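NtrC family transcriptional regulator (Clostridium acetobutylicum ATCC 824, PDB 2Q5C) probably acts as a sigma-54-dependent transcriptional activator that binds DNA and ATP, of which this chain is the N-terminal domain related to propionate catabolism activators. Local coordinates at residues N89-G94 with L116-K121; D82-V87 with S105-H110; K137-N142 with Q159-E164. One frame throughout, in Å; residues are numbered along the deposited sequence. Where two conformers were deposited one is given.

Contact 1: N89-G94 with L116-K121; sequences NAKRFG and LGVKIK
The contact belongs to a Rossmann-like alpha/beta domain: Lys91, in the C-terminal part of the segment carried by helix 80-90, reaches the junction of helix 109-116 with strand 119-125, where Leu116 and Val118 bracket the turn. Gly117 makes that turn with a positive phi. Leu116 offers its carbonyl oxygen and Val118 a methyl, and Lys91 touches both. Its chain leaves with CG beside the backbone N, runs straight through chi2 and bends at chi3 (65°), which brings the ammonium round to Leu116 O. The NZ to Leu116 O bond is 2.9 Å, and it meets the carbonyl at a C=O...N angle of 154°, tilted 20° from the carbonyl plane. Alongside, Lys91 CG presses on Val118 CG1 at 3.4 Å, tighter than usual for two carbons, while Lys91 CD lies 3.6 Å from the same Val118 methyl. Leu116 and Val118 also pack on Val87 of helix 80-90.

Within the same segment Arg92 NH1 bonds Asn89 O at 2.9 Å from above the carbonyl plane, with Arg92 N on the opposite face of that plane. The same NH1 makes a salt bridge to Glu164, and Phe93 CZ stands over one guanidinium face of Arg92, offset toward its rim.

Leu116 O closes helix 109-116, so the partial negative charge of that helix end probably favours the lysine's positive charge, and the aliphatic part of Lys91 lies against the CG1 methyl of buried Val118.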
ATOM      1  N   ASN A  89       0.727   0.935 -17.173  1.00 21.00           N
ATOM      2  CA  ASN A  89       0.246  -0.414 -17.403  1.00 21.75           C
ATOM      3  C   ASN A  89      -1.251  -0.436 -17.673  1.00 21.74           C
ATOM      4  O   ASN A  89      -1.714  -1.200 -18.537  1.00 21.59           O
ATOM      5  CB  ASN A  89       0.517  -1.276 -16.187  1.00 22.68           C
ATOM      6  CG  ASN A  89       1.960  -1.686 -16.066  1.00 26.55           C
ATOM      7  OD1 ASN A  89       2.647  -1.890 -17.062  1.00 30.83           O
ATOM      8  ND2 ASN A  89       2.405  -1.883 -14.834  1.00 33.47           N
ATOM      9  N   ALA A  90      -2.000   0.412 -16.980  1.00 20.62           N
ATOM     10  CA  ALA A  90      -3.474   0.442 -17.107  1.00 20.81           C
ATOM     11  C   ALA A  90      -3.937   0.904 -18.480  1.00 22.04           C
ATOM     12  O   ALA A  90      -5.067   0.613 -18.881  1.00 22.44           O
ATOM     13  CB  ALA A  90      -4.085   1.314 -16.017  1.00 20.49           C
ATOM     14  N   LYS A  91      -3.064   1.586 -19.204  1.00 22.38           N
ATOM     15  CA  LYS A  91      -3.421   2.117 -20.525  1.00 24.21           C
ATOM     16  C   LYS A  91      -3.734   1.001 -21.491  1.00 24.88           C
ATOM     17  O   LYS A  91      -4.395   1.230 -22.530  1.00 26.87           O
ATOM     18  CB  LYS A  91      -2.281   2.959 -21.096  1.00 24.33           C
ATOM     19  CG  LYS A  91      -2.205   4.332 -20.524  1.00 26.22           C
ATOM     20  CD  LYS A  91      -1.047   5.153 -21.135  1.00 26.33           C
ATOM     21  CE  LYS A  91      -1.256   5.415 -22.650  1.00 28.40           C
ATOM     22  NZ  LYS A  91      -0.038   6.072 -23.222  1.00 33.14           N
ATOM     23  N   ARG A  92      -3.302  -0.204 -21.187  1.00 24.27           N
ATOM     24  CA  ARG A  92      -3.652  -1.292 -22.114  1.00 24.95           C
ATOM     25  C   ARG A  92      -5.150  -1.519 -22.167  1.00 25.11           C
ATOM     26  O   ARG A  92      -5.655  -2.112 -23.140  1.00 26.39           O
ATOM     27  CB  ARG A  92      -2.954  -2.582 -21.755  1.00 25.28           C
ATOM     28  CG  ARG A  92      -3.445  -3.251 -20.520  1.00 25.89           C
ATOM     29  CD  ARG A  92      -2.463  -4.348 -20.205  1.00 27.44           C
ATOM     30  NE  ARG A  92      -2.871  -5.262 -19.143  1.00 28.22           N
ATOM     31  CZ  ARG A  92      -2.753  -5.009 -17.842  1.00 27.56           C
ATOM     32  NH1 ARG A  92      -2.273  -3.828 -17.415  1.00 25.66           N
ATOM     33  NH2 ARG A  92      -3.137  -5.928 -16.962  1.00 30.48           N
ATOM     34  N   PHE A  93      -5.857  -1.103 -21.114  1.00 24.13           N
ATOM     35  CA  PHE A  93      -7.316  -1.309 -21.062  1.00 23.89           C
ATOM     36  C   PHE A  93      -8.098  -0.204 -21.715  1.00 24.96           C
ATOM     37  O   PHE A  93      -9.274  -0.407 -22.062  1.00 25.43           O
ATOM     38  CB  PHE A  93      -7.813  -1.476 -19.623  1.00 23.94           C
ATOM     39  CG  PHE A  93      -7.201  -2.626 -18.878  1.00 24.10           C
ATOM     40  CD1 PHE A  93      -7.409  -3.932 -19.282  1.00 26.37           C
ATOM     41  CD2 PHE A  93      -6.445  -2.395 -17.733  1.00 25.19           C
ATOM     42  CE1 PHE A  93      -6.855  -4.998 -18.565  1.00 28.20           C
ATOM     43  CE2 PHE A  93      -5.899  -3.458 -17.001  1.00 26.58           C
ATOM     44  CZ  PHE A  93      -6.105  -4.753 -17.420  1.00 27.85           C
ATOM     45  N   GLY A  94      -7.512   0.986 -21.819  1.00 24.44           N
ATOM     46  CA  GLY A  94      -8.209   2.168 -22.328  1.00 26.58           C
ATOM     47  C   GLY A  94      -7.499   3.413 -21.842  1.00 26.66           C
ATOM     48  O   GLY A  94      -6.516   3.298 -21.106  1.00 28.27           O
ATOM     49  N   LEU A 116       1.428  10.964 -19.825  1.00 23.86           N
ATOM     50  CA  LEU A 116       1.084   9.626 -20.318  1.00 24.42           C
ATOM     51  C   LEU A 116      -0.083   9.596 -21.311  1.00 24.53           C
ATOM     52  O   LEU A 116      -0.445   8.522 -21.821  1.00 26.05           O
ATOM     53  CB  LEU A 116       0.859   8.650 -19.143  1.00 24.56           C
ATOM     54  CG  LEU A 116       2.118   8.213 -18.375  1.00 24.75           C
ATOM     55  CD1 LEU A 116       1.711   7.249 -17.275  1.00 26.05           C
ATOM     56  CD2 LEU A 116       3.146   7.562 -19.294  1.00 27.25           C
ATOM     57  N   GLY A 117      -0.672  10.746 -21.595  1.00 24.39           N
ATOM     58  CA  GLY A 117      -1.703  10.845 -22.622  1.00 25.53           C
ATOM     59  C   GLY A 117      -2.963  10.090 -22.254  1.00 26.20           C
ATOM     60  O   GLY A 117      -3.549   9.371 -23.078  1.00 27.93           O
ATOM     61  N   VAL A 118      -3.374  10.250 -21.002  1.00 24.88           N
ATOM     62  CA  VAL A 118      -4.590   9.637 -20.464  1.00 24.53           C
ATOM     63  C   VAL A 118      -5.536  10.677 -19.885  1.00 24.23           C
ATOM     64  O   VAL A 118      -5.161  11.847 -19.717  1.00 24.61           O
ATOM     65  CB  VAL A 118      -4.252   8.589 -19.366  1.00 24.75           C
ATOM     66  CG1 VAL A 118      -3.535   7.416 -19.968  1.00 25.01           C
ATOM     67  CG2 VAL A 118      -3.418   9.211 -18.252  1.00 23.63           C
ATOM     68  N   LYS A 119      -6.775  10.266 -19.631  1.00 23.39           N
ATOM     69  CA  LYS A 119      -7.722  11.090 -18.911  1.00 24.46           C
ATOM     70  C   LYS A 119      -7.904  10.427 -17.563  1.00 24.04           C
ATOM     71  O   LYS A 119      -8.109   9.210 -17.480  1.00 24.32           O
ATOM     72  CB  LYS A 119      -9.063  11.161 -19.664  1.00 24.99           C
ATOM     73  CG  LYS A 119     -10.018  12.202 -19.096  1.00 30.31           C
ATOM     74  CD  LYS A 119     -11.226  12.396 -20.005  1.00 35.73           C
ATOM     75  CE  LYS A 119     -12.238  13.331 -19.345  1.00 38.18           C
ATOM     76  NZ  LYS A 119     -13.639  12.832 -19.548  1.00 42.56           N
ATOM     77  N   ILE A 120      -7.777  11.219 -16.513  1.00 23.28           N
ATOM     78  CA  ILE A 120      -7.833  10.689 -15.165  1.00 23.29           C
ATOM     79  C   ILE A 120      -8.852  11.455 -14.361  1.00 22.88           C
ATOM     80  O   ILE A 120      -8.827  12.697 -14.344  1.00 24.39           O
ATOM     81  CB  ILE A 120      -6.446  10.813 -14.488  1.00 23.43           C
ATOM     82  CG1 ILE A 120      -5.468   9.828 -15.127  1.00 25.86           C
ATOM     83  CG2 ILE A 120      -6.520  10.522 -12.987  1.00 24.44           C
ATOM     84  CD1 ILE A 120      -4.058  10.072 -14.778  1.00 26.78           C
ATOM     85  N   LYS A 121      -9.749  10.724 -13.713  1.00 22.93           N
ATOM     86  CA  LYS A 121     -10.605  11.304 -12.680  1.00 24.32           C
ATOM     87  C   LYS A 121     -10.078  10.803 -11.351  1.00 23.50           C
ATOM     88  O   LYS A 121      -9.940   9.607 -11.147  1.00 22.54           O
ATOM     89  CB  LYS A 121     -12.065  10.919 -12.866  1.00 25.78           C
ATOM     90  CG  LYS A 121     -13.005  11.669 -11.923  1.00 30.34           C
ATOM     91  CD  LYS A 121     -14.419  11.802 -12.515  1.00 33.66           C
ATOM     92  CE  LYS A 121     -15.333  12.705 -11.670  1.00 35.19           C
ATOM     93  NZ  LYS A 121     -14.745  14.044 -11.359  1.00 39.58           N
TER

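Contact 2: D82-V87 with S105-H110; sequences DTMRAV and SIVDKH
Where Thr83 and Met84 meet Ile106 and Val107, no ring, amide, carboxylate or guanidinium takes part; the touching surfaces are methyls, a thioether and one hydroxyl. Thr83, on helix 80-90, carries most of the first side. Its chi1 of -62° sets OG1 beside the backbone N and leaves CG2 anti to it, where it touches Val107 CG1 at 3.5 Å. That valine methyl is flanked by its own backbone N and carbonyl carbon (chi1 56°), and it also lies 4.0 Å from Thr83 CB. Ile106 adds a looser touch through its own methyl, with CG2 4.1 Å from Thr83 OG1. Met84 SD approaches Val107 CG2 at 4.3 Å, though Met84 has two conformers and this touch is less certain.

The loop carrying Ile106 and Val107 joins strand 96-102 to helix 109-116, in the crossover that leads on to strand 119-125. Asp108 is the N-cap of that helix, its OD1 accepting from Glu111 N. Toward strand 96-102, Thr83 packs on Leu99 and Ile106 on Ala101.

The threonine hydroxyl donates to the carbonyl oxygen of Thr79, the residue just before helix 80-90. This buried polar atom is therefore satisfied without the loop. Between residues 82-87 and 105-110 the contact is van der Waals, fitted by shape; the loop's directed bonds, such as the Asp108 cap and a weak one from Arg80 NE to Ile106 O, lie outside it.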
ATOM      1  N   ASP A  82       5.873   4.892  -8.661  1.00 17.38           N
ATOM      2  CA  ASP A  82       5.002   3.716  -8.487  1.00 17.66           C
ATOM      3  C   ASP A  82       3.660   3.994  -9.167  1.00 16.82           C
ATOM      4  O   ASP A  82       3.083   3.120  -9.858  1.00 16.49           O
ATOM      5  CB  ASP A  82       4.684   3.454  -7.005  1.00 18.22           C
ATOM      6  CG  ASP A  82       5.874   2.973  -6.165  1.00 22.30           C
ATOM      7  OD1 ASP A  82       6.746   2.275  -6.703  1.00 25.56           O
ATOM      8  OD2 ASP A  82       5.828   3.287  -4.938  1.00 24.38           O
ATOM      9  N   THR A  83       3.122   5.193  -8.957  1.00 16.12           N
ATOM     10  CA  THR A  83       1.819   5.559  -9.556  1.00 16.78           C
ATOM     11  C   THR A  83       1.923   5.620 -11.089  1.00 17.29           C
ATOM     12  O   THR A  83       1.056   5.103 -11.786  1.00 17.05           O
ATOM     13  CB  THR A  83       1.352   6.886  -8.978  1.00 17.41           C
ATOM     14  OG1 THR A  83       1.176   6.725  -7.566  1.00 18.86           O
ATOM     15  CG2 THR A  83      -0.024   7.246  -9.562  1.00 18.97           C
ATOM     16  N   MET A  84       2.967   6.241 -11.610  0.50 16.85           N
ATOM     17  CA  MET A  84       3.119   6.327 -13.046  0.50 17.46           C
ATOM     18  C   MET A  84       3.223   4.949 -13.646  0.50 17.88           C
ATOM     19  O   MET A  84       2.573   4.690 -14.657  0.50 17.44           O
ATOM     20  CB  MET A  84       4.332   7.177 -13.407  0.50 17.65           C
ATOM     21  CG  MET A  84       4.238   8.594 -12.904  0.50 17.27           C
ATOM     22  SD  MET A  84       2.765   9.489 -13.477  0.50 15.58           S
ATOM     23  CE  MET A  84       3.257   9.928 -15.159  0.50 21.55           C
ATOM     24  N   ARG A  85       4.017   4.054 -13.044  1.00 17.00           N
ATOM     25  CA  ARG A  85       4.118   2.670 -13.573  1.00 17.11           C
ATOM     26  C   ARG A  85       2.727   2.036 -13.698  1.00 17.76           C
ATOM     27  O   ARG A  85       2.421   1.383 -14.708  1.00 18.25           O
ATOM     28  CB  ARG A  85       4.921   1.781 -12.625  1.00 17.19           C
ATOM     29  CG  ARG A  85       6.431   1.946 -12.650  1.00 17.33           C
ATOM     30  CD  ARG A  85       7.022   1.135 -11.514  1.00 18.67           C
ATOM     31  NE  ARG A  85       8.429   0.813 -11.748  1.00 19.00           N
ATOM     32  CZ  ARG A  85       9.257   0.339 -10.819  1.00 20.52           C
ATOM     33  NH1 ARG A  85       8.839   0.131  -9.597  1.00 20.89           N
ATOM     34  NH2 ARG A  85      10.534   0.096 -11.139  1.00 21.38           N
ATOM     35  N   ALA A  86       1.879   2.243 -12.693  1.00 17.22           N
ATOM     36  CA  ALA A  86       0.554   1.641 -12.717  1.00 17.05           C
ATOM     37  C   ALA A  86      -0.311   2.263 -13.796  1.00 18.01           C
ATOM     38  O   ALA A  86      -1.018   1.523 -14.503  1.00 18.61           O
ATOM     39  CB  ALA A  86      -0.116   1.730 -11.363  1.00 17.85           C
ATOM     40  N   VAL A  87      -0.274   3.576 -13.943  1.00 17.37           N
ATOM     41  CA  VAL A  87      -1.085   4.224 -14.982  1.00 18.44           C
ATOM     42  C   VAL A  87      -0.606   3.765 -16.358  1.00 19.24           C
ATOM     43  O   VAL A  87      -1.410   3.467 -17.265  1.00 20.43           O
ATOM     44  CB  VAL A  87      -1.011   5.723 -14.843  1.00 18.70           C
ATOM     45  CG1 VAL A  87      -1.672   6.406 -16.081  1.00 19.13           C
ATOM     46  CG2 VAL A  87      -1.680   6.160 -13.541  1.00 18.61           C
ATOM     47  N   SER A 105      -3.627  13.164  -2.834  1.00 31.96           N
ATOM     48  CA  SER A 105      -2.929  12.805  -4.068  1.00 32.61           C
ATOM     49  C   SER A 105      -1.448  12.531  -3.814  1.00 31.88           C
ATOM     50  O   SER A 105      -0.824  13.198  -2.986  1.00 32.22           O
ATOM     51  CB  SER A 105      -3.018  13.957  -5.069  1.00 33.38           C
ATOM     52  OG  SER A 105      -4.363  14.391  -5.207  1.00 37.37           O
ATOM     53  N   ILE A 106      -0.905  11.555  -4.532  1.00 30.67           N
ATOM     54  CA  ILE A 106       0.540  11.296  -4.528  1.00 29.74           C
ATOM     55  C   ILE A 106       1.228  12.061  -5.673  1.00 28.49           C
ATOM     56  O   ILE A 106       2.285  12.689  -5.504  1.00 28.47           O
ATOM     57  CB  ILE A 106       0.840   9.774  -4.634  1.00 30.53           C
ATOM     58  CG1 ILE A 106       0.381   9.039  -3.371  1.00 32.05           C
ATOM     59  CG2 ILE A 106       2.312   9.522  -4.839  1.00 27.78           C
ATOM     60  CD1 ILE A 106      -1.000   8.397  -3.475  1.00 34.98           C
ATOM     61  N   VAL A 107       0.632  11.960  -6.852  1.00 27.16           N
ATOM     62  CA  VAL A 107       1.134  12.649  -8.024  1.00 25.87           C
ATOM     63  C   VAL A 107       0.015  13.600  -8.467  1.00 24.63           C
ATOM     64  O   VAL A 107      -1.167  13.310  -8.269  1.00 25.57           O
ATOM     65  CB  VAL A 107       1.571  11.630  -9.135  1.00 26.67           C
ATOM     66  CG1 VAL A 107       0.438  10.724  -9.481  1.00 29.87           C
ATOM     67  CG2 VAL A 107       2.121  12.342 -10.355  1.00 27.79           C
ATOM     68  N   ASP A 108       0.377  14.746  -9.037  1.00 22.18           N
ATOM     69  CA  ASP A 108      -0.628  15.627  -9.615  1.00 21.69           C
ATOM     70  C   ASP A 108      -1.282  14.939 -10.830  1.00 21.43           C
ATOM     71  O   ASP A 108      -0.587  14.527 -11.773  1.00 21.39           O
ATOM     72  CB  ASP A 108       0.044  16.952  -9.973  1.00 21.86           C
ATOM     73  CG  ASP A 108      -0.917  17.961 -10.513  1.00 24.63           C
ATOM     74  OD1 ASP A 108      -1.385  17.789 -11.654  1.00 25.53           O
ATOM     75  OD2 ASP A 108      -1.205  18.949  -9.796  1.00 28.09           O
ATOM     76  N   LYS A 109      -2.609  14.809 -10.747  0.50 21.96           N
ATOM     77  CA  LYS A 109      -3.418  14.120 -11.751  0.50 22.48           C
ATOM     78  C   LYS A 109      -3.182  14.710 -13.133  0.50 22.13           C
ATOM     79  O   LYS A 109      -2.964  13.975 -14.114  0.50 21.94           O
ATOM     80  CB  LYS A 109      -4.900  14.188 -11.361  0.50 23.32           C
ATOM     81  CG  LYS A 109      -5.871  14.024 -12.498  0.50 24.49           C
ATOM     82  CD  LYS A 109      -7.264  14.381 -12.019  0.50 27.07           C
ATOM     83  CE  LYS A 109      -7.857  15.473 -12.873  0.50 27.23           C
ATOM     84  NZ  LYS A 109      -7.716  15.230 -14.340  0.50 26.36           N
ATOM     85  N   HIS A 110      -3.189  16.039 -13.194  1.00 21.90           N
ATOM     86  CA  HIS A 110      -3.006  16.744 -14.463  1.00 21.11           C
ATOM     87  C   HIS A 110      -1.639  16.485 -15.072  1.00 21.53           C
ATOM     88  O   HIS A 110      -1.489  16.384 -16.286  1.00 20.95           O
ATOM     89  CB  HIS A 110      -3.212  18.252 -14.316  1.00 21.98           C
ATOM     90  CG  HIS A 110      -4.567  18.638 -13.815  1.00 22.65           C
ATOM     91  ND1 HIS A 110      -5.723  18.462 -14.541  1.00 24.74           N
ATOM     92  CD2 HIS A 110      -4.932  19.247 -12.667  1.00 22.78           C
ATOM     93  CE1 HIS A 110      -6.745  18.923 -13.847  1.00 20.87           C
ATOM     94  NE2 HIS A 110      -6.297  19.392 -12.702  1.00 26.41           N
TER

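Contact 3: K137-N142 with Q159-E164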
ATOM      1  N   LYS A 137     -19.411   4.775  -7.347  1.00 20.82           N
ATOM      2  CA  LYS A 137     -19.327   6.096  -7.938  1.00 21.18           C
ATOM      3  C   LYS A 137     -18.561   6.051  -9.252  1.00 22.40           C
ATOM      4  O   LYS A 137     -18.955   6.662 -10.228  1.00 21.17           O
ATOM      5  CB  LYS A 137     -18.697   7.116  -6.969  1.00 21.85           C
ATOM      6  CG  LYS A 137     -18.901   8.518  -7.423  1.00 22.75           C
ATOM      7  CD  LYS A 137     -18.323   9.508  -6.432  1.00 24.45           C
ATOM      8  CE  LYS A 137     -18.627  10.892  -6.869  1.00 27.38           C
ATOM      9  NZ  LYS A 137     -18.107  11.883  -5.874  1.00 32.44           N
ATOM     10  N   VAL A 138     -17.424   5.358  -9.281  1.00 22.05           N
ATOM     11  CA  VAL A 138     -16.657   5.198 -10.515  1.00 23.19           C
ATOM     12  C   VAL A 138     -17.523   4.716 -11.680  1.00 22.31           C
ATOM     13  O   VAL A 138     -17.453   5.298 -12.771  1.00 22.50           O
ATOM     14  CB  VAL A 138     -15.449   4.245 -10.288  1.00 24.20           C
ATOM     15  CG1 VAL A 138     -14.709   3.951 -11.609  1.00 25.89           C
ATOM     16  CG2 VAL A 138     -14.499   4.879  -9.254  1.00 24.94           C
ATOM     17  N   LYS A 139     -18.341   3.687 -11.429  1.00 22.24           N
ATOM     18  CA  LYS A 139     -19.194   3.098 -12.476  1.00 23.47           C
ATOM     19  C   LYS A 139     -20.124   4.174 -12.984  1.00 21.97           C
ATOM     20  O   LYS A 139     -20.348   4.284 -14.186  1.00 21.70           O
ATOM     21  CB  LYS A 139     -20.060   1.950 -11.961  1.00 25.37           C
ATOM     22  CG  LYS A 139     -19.337   0.711 -11.606  1.00 28.76           C
ATOM     23  CD  LYS A 139     -20.288  -0.348 -11.065  1.00 34.83           C
ATOM     24  CE  LYS A 139     -20.549  -1.454 -12.080  1.00 37.96           C
ATOM     25  NZ  LYS A 139     -20.957  -2.718 -11.375  1.00 41.21           N
ATOM     26  N   THR A 140     -20.677   4.994 -12.079  1.00 20.75           N
ATOM     27  CA  THR A 140     -21.650   6.009 -12.499  1.00 21.11           C
ATOM     28  C   THR A 140     -21.019   7.098 -13.343  1.00 21.23           C
ATOM     29  O   THR A 140     -21.731   7.841 -14.074  1.00 21.31           O
ATOM     30  CB  THR A 140     -22.404   6.677 -11.310  1.00 20.84           C
ATOM     31  OG1 THR A 140     -21.514   7.529 -10.547  1.00 21.74           O
ATOM     32  CG2 THR A 140     -23.050   5.661 -10.437  1.00 21.75           C
ATOM     33  N   GLU A 141     -19.686   7.231 -13.258  1.00 21.76           N
ATOM     34  CA  GLU A 141     -18.940   8.189 -14.053  1.00 22.90           C
ATOM     35  C   GLU A 141     -18.546   7.606 -15.405  1.00 22.56           C
ATOM     36  O   GLU A 141     -17.793   8.222 -16.153  1.00 25.36           O
ATOM     37  CB  GLU A 141     -17.679   8.668 -13.295  1.00 23.47           C
ATOM     38  CG  GLU A 141     -17.952   9.415 -12.011  1.00 26.70           C
ATOM     39  CD  GLU A 141     -18.572  10.787 -12.207  1.00 29.73           C
ATOM     40  OE1 GLU A 141     -18.470  11.360 -13.318  1.00 29.66           O
ATOM     41  OE2 GLU A 141     -19.138  11.304 -11.220  1.00 32.77           O
ATOM     42  N   ASN A 142     -19.050   6.408 -15.711  1.00 22.05           N
ATOM     43  CA  ASN A 142     -18.748   5.720 -16.967  1.00 22.79           C
ATOM     44  C   ASN A 142     -17.258   5.383 -17.135  1.00 22.19           C
ATOM     45  O   ASN A 142     -16.726   5.322 -18.247  1.00 23.65           O
ATOM     46  CB  ASN A 142     -19.258   6.528 -18.178  1.00 23.16           C
ATOM     47  CG  ASN A 142     -19.447   5.660 -19.414  1.00 25.10           C
ATOM     48  OD1 ASN A 142     -19.796   4.468 -19.330  1.00 26.22           O
ATOM     49  ND2 ASN A 142     -19.163   6.248 -20.579  1.00 29.56           N
ATOM     50  N   GLN A 159     -16.802  -5.438  -8.805  1.00 28.15           N
ATOM     51  CA  GLN A 159     -17.900  -4.698  -9.424  1.00 28.33           C
ATOM     52  C   GLN A 159     -17.789  -4.668 -10.973  1.00 27.67           C
ATOM     53  O   GLN A 159     -18.495  -3.903 -11.633  1.00 28.96           O
ATOM     54  CB  GLN A 159     -18.071  -3.297  -8.796  1.00 27.96           C
ATOM     55  CG  GLN A 159     -18.436  -3.291  -7.264  1.00 28.70           C
ATOM     56  CD  GLN A 159     -18.987  -1.943  -6.703  1.00 29.50           C
ATOM     57  OE1 GLN A 159     -19.732  -1.204  -7.378  1.00 33.28           O
ATOM     58  NE2 GLN A 159     -18.627  -1.631  -5.439  1.00 30.19           N
ATOM     59  N   GLY A 160     -16.915  -5.507 -11.523  1.00 27.36           N
ATOM     60  CA  GLY A 160     -16.813  -5.726 -12.976  1.00 27.11           C
ATOM     61  C   GLY A 160     -15.979  -4.726 -13.742  1.00 26.91           C
ATOM     62  O   GLY A 160     -16.096  -4.604 -14.972  1.00 27.54           O
ATOM     63  N   LEU A 161     -15.099  -4.022 -13.030  1.00 25.61           N
ATOM     64  CA  LEU A 161     -14.191  -3.082 -13.680  1.00 24.70           C
ATOM     65  C   LEU A 161     -12.807  -3.695 -13.853  1.00 22.99           C
ATOM     66  O   LEU A 161     -12.528  -4.759 -13.317  1.00 24.53           O
ATOM     67  CB  LEU A 161     -14.078  -1.792 -12.870  1.00 23.84           C
ATOM     68  CG  LEU A 161     -15.403  -1.125 -12.494  1.00 25.67           C
ATOM     69  CD1 LEU A 161     -15.124   0.099 -11.670  1.00 26.54           C
ATOM     70  CD2 LEU A 161     -16.245  -0.801 -13.748  1.00 28.08           C
ATOM     71  N   TYR A 162     -11.959  -3.046 -14.639  1.00 22.30           N
ATOM     72  CA  TYR A 162     -10.547  -3.438 -14.677  1.00 23.10           C
ATOM     73  C   TYR A 162      -9.834  -2.737 -13.520  1.00 22.30           C
ATOM     74  O   TYR A 162     -10.126  -1.593 -13.216  1.00 21.93           O
ATOM     75  CB  TYR A 162      -9.903  -2.998 -15.974  1.00 24.52           C
ATOM     76  CG  TYR A 162     -10.400  -3.683 -17.223  1.00 25.24           C
ATOM     77  CD1 TYR A 162     -10.191  -5.034 -17.424  1.00 27.67           C
ATOM     78  CD2 TYR A 162     -11.048  -2.955 -18.205  1.00 26.87           C
ATOM     79  CE1 TYR A 162     -10.622  -5.653 -18.577  1.00 29.22           C
ATOM     80  CE2 TYR A 162     -11.487  -3.569 -19.367  1.00 26.74           C
ATOM     81  CZ  TYR A 162     -11.272  -4.917 -19.529  1.00 28.38           C
ATOM     82  OH  TYR A 162     -11.675  -5.566 -20.679  1.00 30.37           O
ATOM     83  N   GLY A 163      -8.892  -3.449 -12.921  1.00 22.07           N
ATOM     84  CA  GLY A 163      -8.129  -2.928 -11.767  1.00 22.15           C
ATOM     85  C   GLY A 163      -6.650  -3.084 -12.015  1.00 22.04           C
ATOM     86  O   GLY A 163      -6.177  -4.146 -12.445  1.00 23.87           O
ATOM     87  N   GLU A 164      -5.905  -2.017 -11.779  1.00 19.93           N
ATOM     88  CA  GLU A 164      -4.469  -2.090 -11.908  1.00 19.80           C
ATOM     89  C   GLU A 164      -3.875  -1.555 -10.591  1.00 18.30           C
ATOM     90  O   GLU A 164      -4.059  -0.379 -10.227  1.00 18.21           O
ATOM     91  CB  GLU A 164      -3.996  -1.217 -13.053  1.00 19.44           C
ATOM     92  CG  GLU A 164      -2.473  -1.267 -13.228  1.00 21.84           C
ATOM     93  CD  GLU A 164      -1.989  -2.521 -13.944  1.00 23.86           C
ATOM     94  OE1 GLU A 164      -2.747  -3.087 -14.778  1.00 27.51           O
ATOM     95  OE2 GLU A 164      -0.844  -2.950 -13.682  1.00 26.41           O
TER
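Lys139 and Leu161 are the closest backbone pair, their CA atoms 8.0 Å apart, where the last turns of helix 131-140 pass the loop that enters strand 162-165 of the Rossmann-like sheet. Gln159 has just left helix 150-158, and Gly160, with phi 83°, is the C-prime residue of the Schellman motif that ends it. At this helix terminus Gln159 O takes a bond from Lys139 NZ at 2.7 Å, the C=O...N angle being 137°. The lysine gets there by a bend at chi3 (105°), which swings CE and NZ toward the carbonyl, and its CD passes 3.8 Å from Gln159 OE1. The glutamine amide has its own partners: OE1 meets Ser136 OG, while NE2 bonds Glu155 and Thr132 O, so it is pinned across the two helices. The negative end of helix 150-158 probably helps hold the ammonium.

Leu161 divides its methyls between two partners. CD2 lies 4.1 Å from Lys139 CG, and CD1 rests 3.9 Å from CG1 of Val138, which also packs on Ala98 and Ile100 of strand 96-102.

How the contacts relate
All three contacts belong to the second alpha/beta domain of the chain; contacts 1 and 2 lie on one face of its sheet and contact 3 on the other, as the alternating residues of strand 96-102 show: Leu97 and Leu99 meet helix 80-90, Ala98 and Ile100 meet helix 131-140. Contacts 1 and 2 share helix 80-90, sit 11 Å apart between centres and are joined by a probable hydrogen bond from Lys109 NZ to Ile120 O. Contact 2 is the more buried and is apolar across its segments. Contacts 1 and 3, nearer the surface, each pair an exposed lysine with a helix-terminal carbonyl beside a positive-phi glycine. Phe93 stacked on Tyr162 links these last two directly.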